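Local coordinates for protein sulfotransferase (Mus musculus, PDB 5X2B) that probably transfers sulfuryl groups to an acceptor as a cytosolic sulfotransferase, and here holds the spent-cofactor nucleotide adenosine-3'-5'-diphosphate, at residues A[19-22]-A[23-27]; A[131-135]-A[136-140]; A[177-180]-A[181-185]. All blocks are in the same frame, centred on the assembly; numbering follows the deposited sequence.

Contact 1 (A[19-22]-A[23-27])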
loop_
_atom_site.group_PDB
_atom_site.type_symbol
_atom_site.label_atom_id
_atom_site.label_comp_id
_atom_site.label_asym_id
_atom_site.label_seq_id
_atom_site.Cartn_x
_atom_site.Cartn_y
_atom_site.Cartn_z
ATOM N N GLU A 19 -8.504 17.854 5.100
ATOM C CA GLU A 19 -9.488 17.268 5.929
ATOM C C GLU A 19 -10.797 17.338 5.167
ATOM O O GLU A 19 -11.715 16.573 5.432
ATOM C CB GLU A 19 -9.571 18.059 7.191
ATOM C CG GLU A 19 -10.523 17.504 8.216
ATOM C CD GLU A 19 -10.492 18.314 9.517
ATOM O OE1 GLU A 19 -9.453 18.286 10.237
ATOM O OE2 GLU A 19 -11.503 18.995 9.810
ATOM N N GLU A 20 -10.883 18.248 4.204
ATOM C CA GLU A 20 -12.112 18.392 3.428
ATOM C C GLU A 20 -12.329 17.059 2.848
ATOM O O GLU A 20 -13.380 16.464 2.978
ATOM C CB GLU A 20 -11.950 19.371 2.270
ATOM C CG GLU A 20 -11.649 20.763 2.723
ATOM C CD GLU A 20 -10.573 20.796 3.799
ATOM O OE1 GLU A 20 -9.375 20.632 3.473
ATOM O OE2 GLU A 20 -10.932 20.952 4.987
ATOM N N LEU A 21 -11.268 16.589 2.224
ATOM C CA LEU A 21 -11.353 15.420 1.408
ATOM C C LEU A 21 -11.900 14.288 2.246
ATOM O O LEU A 21 -12.708 13.493 1.797
ATOM C CB LEU A 21 -9.994 15.082 0.875
ATOM C CG LEU A 21 -10.097 13.985 -0.165
ATOM C CD1 LEU A 21 -11.480 13.878 -0.746
ATOM C CD2 LEU A 21 -9.103 14.251 -1.262
ATOM N N LEU A 22 -11.525 14.299 3.510
ATOM C CA LEU A 22 -11.613 13.116 4.331
ATOM C C LEU A 22 -12.930 13.005 5.059
ATOM O O LEU A 22 -13.329 11.913 5.466
ATOM C CB LEU A 22 -10.479 13.127 5.352
ATOM C CG LEU A 22 -9.040 13.229 4.835
ATOM C CD1 LEU A 22 -8.145 13.784 5.892
ATOM C CD2 LEU A 22 -8.515 11.852 4.398
ATOM N N GLY A 23 -13.594 14.127 5.265
ATOM C CA GLY A 23 -14.911 14.087 5.860
ATOM C C GLY A 23 -15.910 13.717 4.796
ATOM O O GLY A 23 -17.021 13.368 5.097
ATOM N N SER A 24 -15.471 13.766 3.544
ATOM C CA SER A 24 -16.351 13.750 2.385
ATOM C C SER A 24 -16.334 12.410 1.662
ATOM O O SER A 24 -17.011 12.209 0.651
ATOM C CB SER A 24 -15.870 14.818 1.415
ATOM O OG SER A 24 -16.221 16.094 1.896
ATOM N N LEU A 25 -15.547 11.493 2.184
ATOM C CA LEU A 25 -15.184 10.298 1.437
ATOM C C LEU A 25 -16.409 9.521 0.960
ATOM O O LEU A 25 -16.447 9.003 -0.133
ATOM C CB LEU A 25 -14.302 9.404 2.325
ATOM C CG LEU A 25 -12.789 9.247 2.051
ATOM C CD1 LEU A 25 -12.243 10.157 0.954
ATOM C CD2 LEU A 25 -11.948 9.413 3.316
ATOM N N ASP A 26 -17.394 9.368 1.809
ATOM C CA ASP A 26 -18.453 8.475 1.458
ATOM C C ASP A 26 -19.321 9.129 0.417
ATOM O O ASP A 26 -20.258 8.533 -0.119
ATOM C CB ASP A 26 -19.271 8.197 2.674
ATOM C CG ASP A 26 -18.881 6.967 3.308
ATOM O OD1 ASP A 26 -18.107 6.218 2.683
ATOM O OD2 ASP A 26 -19.370 6.753 4.423
ATOM N N SER A 27 -19.030 10.381 0.131
ATOM C CA SER A 27 -19.690 11.001 -0.997
ATOM C C SER A 27 -19.028 10.493 -2.262
ATOM O O SER A 27 -19.267 11.033 -3.339
ATOM C CB SER A 27 -19.572 12.512 -0.959
ATOM O OG SER A 27 -18.266 12.896 -1.329
#

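Contact 2 (A[131-135]-A[136-140])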
loop_
_atom_site.group_PDB
_atom_site.type_symbol
_atom_site.label_atom_id
_atom_site.label_comp_id
_atom_site.label_asym_id
_atom_site.label_seq_id
_atom_site.Cartn_x
_atom_site.Cartn_y
_atom_site.Cartn_z
ATOM N N PRO A 131 7.477 14.332 9.420
ATOM C CA PRO A 131 8.318 14.812 10.499
ATOM C C PRO A 131 9.241 13.688 10.893
ATOM O O PRO A 131 8.873 12.842 11.705
ATOM C CB PRO A 131 7.312 15.169 11.605
ATOM C CG PRO A 131 6.164 14.293 11.342
ATOM C CD PRO A 131 6.082 14.150 9.841
ATOM N N SER A 132 10.417 13.673 10.270
ATOM C CA SER A 132 11.530 12.854 10.718
ATOM C C SER A 132 11.544 12.469 12.216
ATOM O O SER A 132 11.048 13.195 13.075
ATOM C CB SER A 132 12.827 13.598 10.427
ATOM O OG SER A 132 13.895 13.017 11.166
ATOM N N THR A 133 12.165 11.334 12.514
ATOM C CA THR A 133 12.415 10.892 13.892
ATOM C C THR A 133 13.859 10.447 14.060
ATOM O O THR A 133 14.351 9.711 13.213
ATOM C CB THR A 133 11.561 9.698 14.224
ATOM O OG1 THR A 133 10.569 10.093 15.171
ATOM C CG2 THR A 133 12.412 8.569 14.817
ATOM N N GLU A 134 14.536 10.844 15.141
ATOM C CA GLU A 134 16.010 10.697 15.199
ATOM C C GLU A 134 16.524 9.231 15.121
ATOM O O GLU A 134 17.400 8.849 14.329
ATOM C CB GLU A 134 16.561 11.310 16.495
ATOM C CG GLU A 134 16.233 12.770 16.760
ATOM C CD GLU A 134 17.346 13.463 17.552
ATOM O OE1 GLU A 134 18.325 12.781 17.942
ATOM O OE2 GLU A 134 17.249 14.685 17.778
ATOM N N THR A 135 15.989 8.408 15.994
ATOM C CA THR A 135 16.539 7.094 16.177
ATOM C C THR A 135 15.432 6.108 15.883
ATOM O O THR A 135 14.230 6.428 15.920
ATOM C CB THR A 135 17.071 6.903 17.603
ATOM O OG1 THR A 135 15.985 6.899 18.537
ATOM C CG2 THR A 135 18.032 8.044 17.961
ATOM N N TRP A 136 15.855 4.903 15.568
ATOM C CA TRP A 136 14.951 3.816 15.246
ATOM C C TRP A 136 13.911 3.582 16.373
ATOM O O TRP A 136 12.711 3.386 16.127
ATOM C CB TRP A 136 15.816 2.571 14.969
ATOM C CG TRP A 136 15.142 1.268 15.244
ATOM C CD1 TRP A 136 15.515 0.317 16.140
ATOM C CD2 TRP A 136 13.971 0.791 14.626
ATOM N NE1 TRP A 136 14.654 -0.730 16.101
ATOM C CE2 TRP A 136 13.672 -0.451 15.173
ATOM C CE3 TRP A 136 13.117 1.306 13.644
ATOM C CZ2 TRP A 136 12.593 -1.204 14.788
ATOM C CZ3 TRP A 136 12.047 0.574 13.257
ATOM C CH2 TRP A 136 11.786 -0.676 13.825
ATOM N N ALA A 137 14.377 3.650 17.606
ATOM C CA ALA A 137 13.600 3.170 18.725
ATOM C C ALA A 137 12.447 4.108 19.029
ATOM O O ALA A 137 11.459 3.731 19.664
ATOM C CB ALA A 137 14.497 3.044 19.901
ATOM N N ALA A 138 12.591 5.345 18.568
ATOM C CA ALA A 138 11.585 6.370 18.755
ATOM C C ALA A 138 10.402 6.057 17.878
ATOM O O ALA A 138 9.250 6.056 18.292
ATOM C CB ALA A 138 12.163 7.715 18.369
ATOM N N PHE A 139 10.723 5.806 16.635
ATOM C CA PHE A 139 9.724 5.466 15.671
ATOM C C PHE A 139 9.009 4.152 15.979
ATOM O O PHE A 139 7.811 4.034 15.777
ATOM C CB PHE A 139 10.425 5.368 14.357
ATOM C CG PHE A 139 9.555 4.943 13.265
ATOM C CD1 PHE A 139 9.500 3.622 12.877
ATOM C CD2 PHE A 139 8.792 5.856 12.614
ATOM C CE1 PHE A 139 8.691 3.238 11.836
ATOM C CE2 PHE A 139 7.988 5.488 11.588
ATOM C CZ PHE A 139 7.947 4.181 11.186
ATOM N N LEU A 140 9.728 3.151 16.450
ATOM C CA LEU A 140 9.071 1.891 16.725
ATOM C C LEU A 140 7.977 2.047 17.763
ATOM O O LEU A 140 6.931 1.400 17.671
ATOM C CB LEU A 140 10.057 0.870 17.228
ATOM C CG LEU A 140 9.430 -0.494 17.529
ATOM C CD1 LEU A 140 8.869 -1.117 16.263
ATOM C CD2 LEU A 140 10.439 -1.434 18.161
#

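Contact 3 (A[177-180]-A[181-185])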
loop_
_atom_site.group_PDB
_atom_site.type_symbol
_atom_site.label_atom_id
_atom_site.label_comp_id
_atom_site.label_asym_id
_atom_site.label_seq_id
_atom_site.Cartn_x
_atom_site.Cartn_y
_atom_site.Cartn_z
ATOM N N MET A 177 5.994 -11.682 -3.617
ATOM C CA MET A 177 6.343 -11.023 -4.866
ATOM C C MET A 177 7.799 -11.195 -5.129
ATOM O O MET A 177 8.239 -11.373 -6.246
ATOM C CB MET A 177 6.028 -9.545 -4.810
ATOM C CG MET A 177 4.583 -9.162 -5.172
ATOM S SD MET A 177 4.438 -7.686 -6.259
ATOM C CE MET A 177 3.696 -6.412 -5.194
ATOM N N LYS A 178 8.561 -11.133 -4.070
ATOM C CA LYS A 178 9.968 -11.331 -4.189
ATOM C C LYS A 178 10.232 -12.790 -4.614
ATOM O O LYS A 178 10.815 -13.067 -5.667
ATOM C CB LYS A 178 10.590 -10.987 -2.859
ATOM C CG LYS A 178 10.241 -9.589 -2.390
ATOM C CD LYS A 178 11.216 -8.629 -2.895
ATOM C CE LYS A 178 12.582 -8.997 -2.424
ATOM N NZ LYS A 178 13.580 -8.208 -3.190
ATOM N N LYS A 179 9.733 -13.720 -3.818
ATOM C CA LYS A 179 9.891 -15.164 -4.081
ATOM C C LYS A 179 9.642 -15.637 -5.521
ATOM O O LYS A 179 10.521 -16.189 -6.154
ATOM C CB LYS A 179 8.970 -15.987 -3.136
ATOM C CG LYS A 179 7.682 -16.602 -3.801
ATOM C CD LYS A 179 6.555 -16.976 -2.793
ATOM C CE LYS A 179 5.248 -17.461 -3.484
ATOM N NZ LYS A 179 4.137 -17.764 -2.518
ATOM N N ASP A 180 8.431 -15.448 -6.011
ATOM C CA ASP A 180 8.015 -16.047 -7.260
ATOM C C ASP A 180 7.036 -15.076 -7.791
ATOM O O ASP A 180 5.827 -15.179 -7.594
ATOM C CB ASP A 180 7.346 -17.402 -7.079
ATOM C CG ASP A 180 7.212 -18.169 -8.388
ATOM O OD1 ASP A 180 6.905 -17.560 -9.443
ATOM O OD2 ASP A 180 7.420 -19.391 -8.347
ATOM N N PHE A 181 7.598 -14.077 -8.427
ATOM C CA PHE A 181 6.830 -12.968 -8.884
ATOM C C PHE A 181 5.781 -13.332 -9.914
ATOM O O PHE A 181 4.746 -12.706 -10.005
ATOM C CB PHE A 181 7.778 -11.992 -9.537
ATOM C CG PHE A 181 7.082 -10.945 -10.292
ATOM C CD1 PHE A 181 6.604 -11.189 -11.559
ATOM C CD2 PHE A 181 6.855 -9.724 -9.707
ATOM C CE1 PHE A 181 5.971 -10.213 -12.241
ATOM C CE2 PHE A 181 6.194 -8.739 -10.383
ATOM C CZ PHE A 181 5.752 -8.975 -11.649
ATOM N N VAL A 182 6.084 -14.318 -10.735
ATOM C CA VAL A 182 5.188 -14.702 -11.786
ATOM C C VAL A 182 3.955 -15.443 -11.257
ATOM O O VAL A 182 2.871 -15.304 -11.810
ATOM C CB VAL A 182 5.922 -15.623 -12.730
ATOM C CG1 VAL A 182 4.945 -16.295 -13.677
ATOM C CG2 VAL A 182 6.966 -14.843 -13.468
ATOM N N LYS A 183 4.137 -16.273 -10.233
ATOM C CA LYS A 183 3.036 -17.044 -9.677
ATOM C C LYS A 183 2.062 -16.044 -9.129
ATOM O O LYS A 183 0.859 -16.161 -9.271
ATOM C CB LYS A 183 3.515 -17.943 -8.563
ATOM C CG LYS A 183 2.368 -18.567 -7.786
ATOM C CD LYS A 183 2.718 -18.850 -6.323
ATOM C CE LYS A 183 3.602 -20.051 -6.188
ATOM N NZ LYS A 183 3.032 -21.251 -6.870
ATOM N N SER A 184 2.612 -15.026 -8.506
ATOM C CA SER A 184 1.833 -13.856 -8.099
ATOM C C SER A 184 1.098 -13.141 -9.203
ATOM O O SER A 184 -0.118 -12.982 -9.182
ATOM C CB SER A 184 2.772 -12.818 -7.517
ATOM O OG SER A 184 3.418 -13.338 -6.384
ATOM N N LEU A 185 1.857 -12.623 -10.139
ATOM C CA LEU A 185 1.264 -11.922 -11.232
ATOM C C LEU A 185 0.020 -12.653 -11.838
ATOM O O LEU A 185 -1.080 -12.110 -11.943
ATOM C CB LEU A 185 2.337 -11.771 -12.268
ATOM C CG LEU A 185 1.762 -11.185 -13.525
ATOM C CD1 LEU A 185 0.866 -10.016 -13.124
ATOM C CD2 LEU A 185 2.920 -10.766 -14.360
#

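Contact 1 (A[19-22]-A[23-27])
Residues Glu19 to Leu22 and Gly23 to Ser27 make a local contact where the short helix 19-23 runs out into the loop that leads to strand 35-38, and it is carried by backbone carbonyls, one serine hydroxyl and three leucines. Glu19 O accepts twice: Gly23 N reaches it at 3.1 Å and Leu22 N at 3.0 Å, both from the same face of its carbonyl plane. A second, weak bond joins Gly23 N to Glu20 O. Ser24 N then bonds Leu21 O over 3.3 Å, but it sits well above that carbonyl plane, 57° out of it. Ser24 OG donates to Glu20 O at 3.1 Å. Ser24 OG lies beside its own backbone N and opposite the carbonyl carbon (chi1 -75°), which folds the hydroxyl back along the turn just completed. Leu25 bends its two methyls back toward the helix. Leu25 CD1 lies 3.5 Å from Leu21 O and 4.2 Å from Leu21 CD1, the two side chains crossing at about a right angle. The other methyl, Leu25 CD2, rests 3.6 Å from Leu22 O and 4.3 Å from Leu22 CD2, so the two branches divide between neighbouring leucines. The apolar side is completed by helix 72-78, whose Phe74 touches both Leu21 and Leu25, and by Tyr8 against Leu22; at Ser24 the neighbour is Ile71. A short 3-10 segment follows at 25-27, where Asp26 OD1 accepts from Val97 N. A serine hydroxyl returning to the carbonyl four residues earlier is a familiar helical motif, used here at the C-terminal end of a peripheral helix packed on helix 72-78.

Contact 2 (A[131-135]-A[136-140])
Thr133 points its side chain at the first turn of helix 136-145, and the methyl CG2 does the touching. Thr133 CG2 touches both Ala138 CB (3.7 Å) and Phe139 CB (3.8 Å), so the loop before the helix packs on its first turn through small apolar groups. The Phe139 ring turns away from this meeting point: CG is anti to the backbone N (chi1 176°), which swings the ring inward, where Tyr124 and Phe121 of helix 113-126 meet it edge-to-face. Thr135 holds the N-cap position. Thr135 OG1 sits between the backbone N and the carbonyl carbon (chi1 68°), turned to the helix start but a long 3.7 Å from Ala138 N. What Ala138 N bonds is Thr135 O, at 3.3 Å and from above the carbonyl plane. Trp136 CB touches Thr135 C, while the indole lies with one face against Leu140 CB, which stands 4.0 Å above the Trp136 ring plane and offset toward the rim; Phe251 packs edge-to-face, and Gln255 OE1 takes the NE1 hydrogen. Tyr124 belongs to a calcium site of this protein, although no calcium is bound there in this chain. The whole is a helix start with threonine at the N-cap position, from which Phe139 turns into the core and Trp136 packs against Phe251 and helices 113-126 and 253-266.

Contact 3 (A[177-180]-A[181-185])
Asp180 interrupts the chain between helices 174-179 and 181-191, and its carboxylate reaches forward to Lys183. Asp180 is the N-cap residue of the second helix: its side chain leaves CB on the far side from its own backbone N (chi1 -166°), and Asp180 OD1 accepts the capping bond from Lys183 N at 3.2 Å, approached from above the carboxylate plane by 48°. Asp180 OD1 also lies 3.5 Å from Lys183 CB, where the two side chains cross at about a right angle. Asp180 O adds weak bonds from Lys183 N and Ser184 N. Ser184 OG, opposite its own carbonyl carbon (chi1 -61°), stands 3.3 Å from Asp180 O, but its proton may go instead to Glu176 OE2, a weak partner. Phe181 sets CB 3.4 Å from Met177 O, which lies at the ring edge near its plane; farther out the ring packs on Ala205 and Thr208. Lys179 runs extended while Lys183 bends in its outer half, and CE of Lys179 passes 4.0 Å from CD of Lys183. Lys178 turns elsewhere, touching the bound nucleotide and giving its NZ hydrogen to Gly242 O. With an alanine here in place of Asp180 the carboxylate is gone, and Lys183 N would probably keep just the weak bond to the backbone O, its ammonium losing this nearby negative charge. Asp180 OD2 is 5.0 Å from Lys183 NZ, not in contact, yet this lysine and the helix start are likely to help keep the carboxylate ionised.

In the fold
The three contacts follow one another along the chain and none touches another. Contact 1, at the end of helix 19-23, and contact 3, at the junction of helices 174-179 and 181-191, lie on opposite sides of the chain's centre, with their own centres about 36 Å apart. Contact 2 is about 30 Å from contact 1 and 32 Å from contact 3, centre to centre. The bound adenosine-3'-5'-diphosphate relates to two of them: the side chain of Lys178, in 177-180, comes within about 4 Å of it, whereas that of Phe139, in 136-140, stays about 11 Å off. Contact 1 lies away from the nucleotide pocket and from the calcium site of Tyr124.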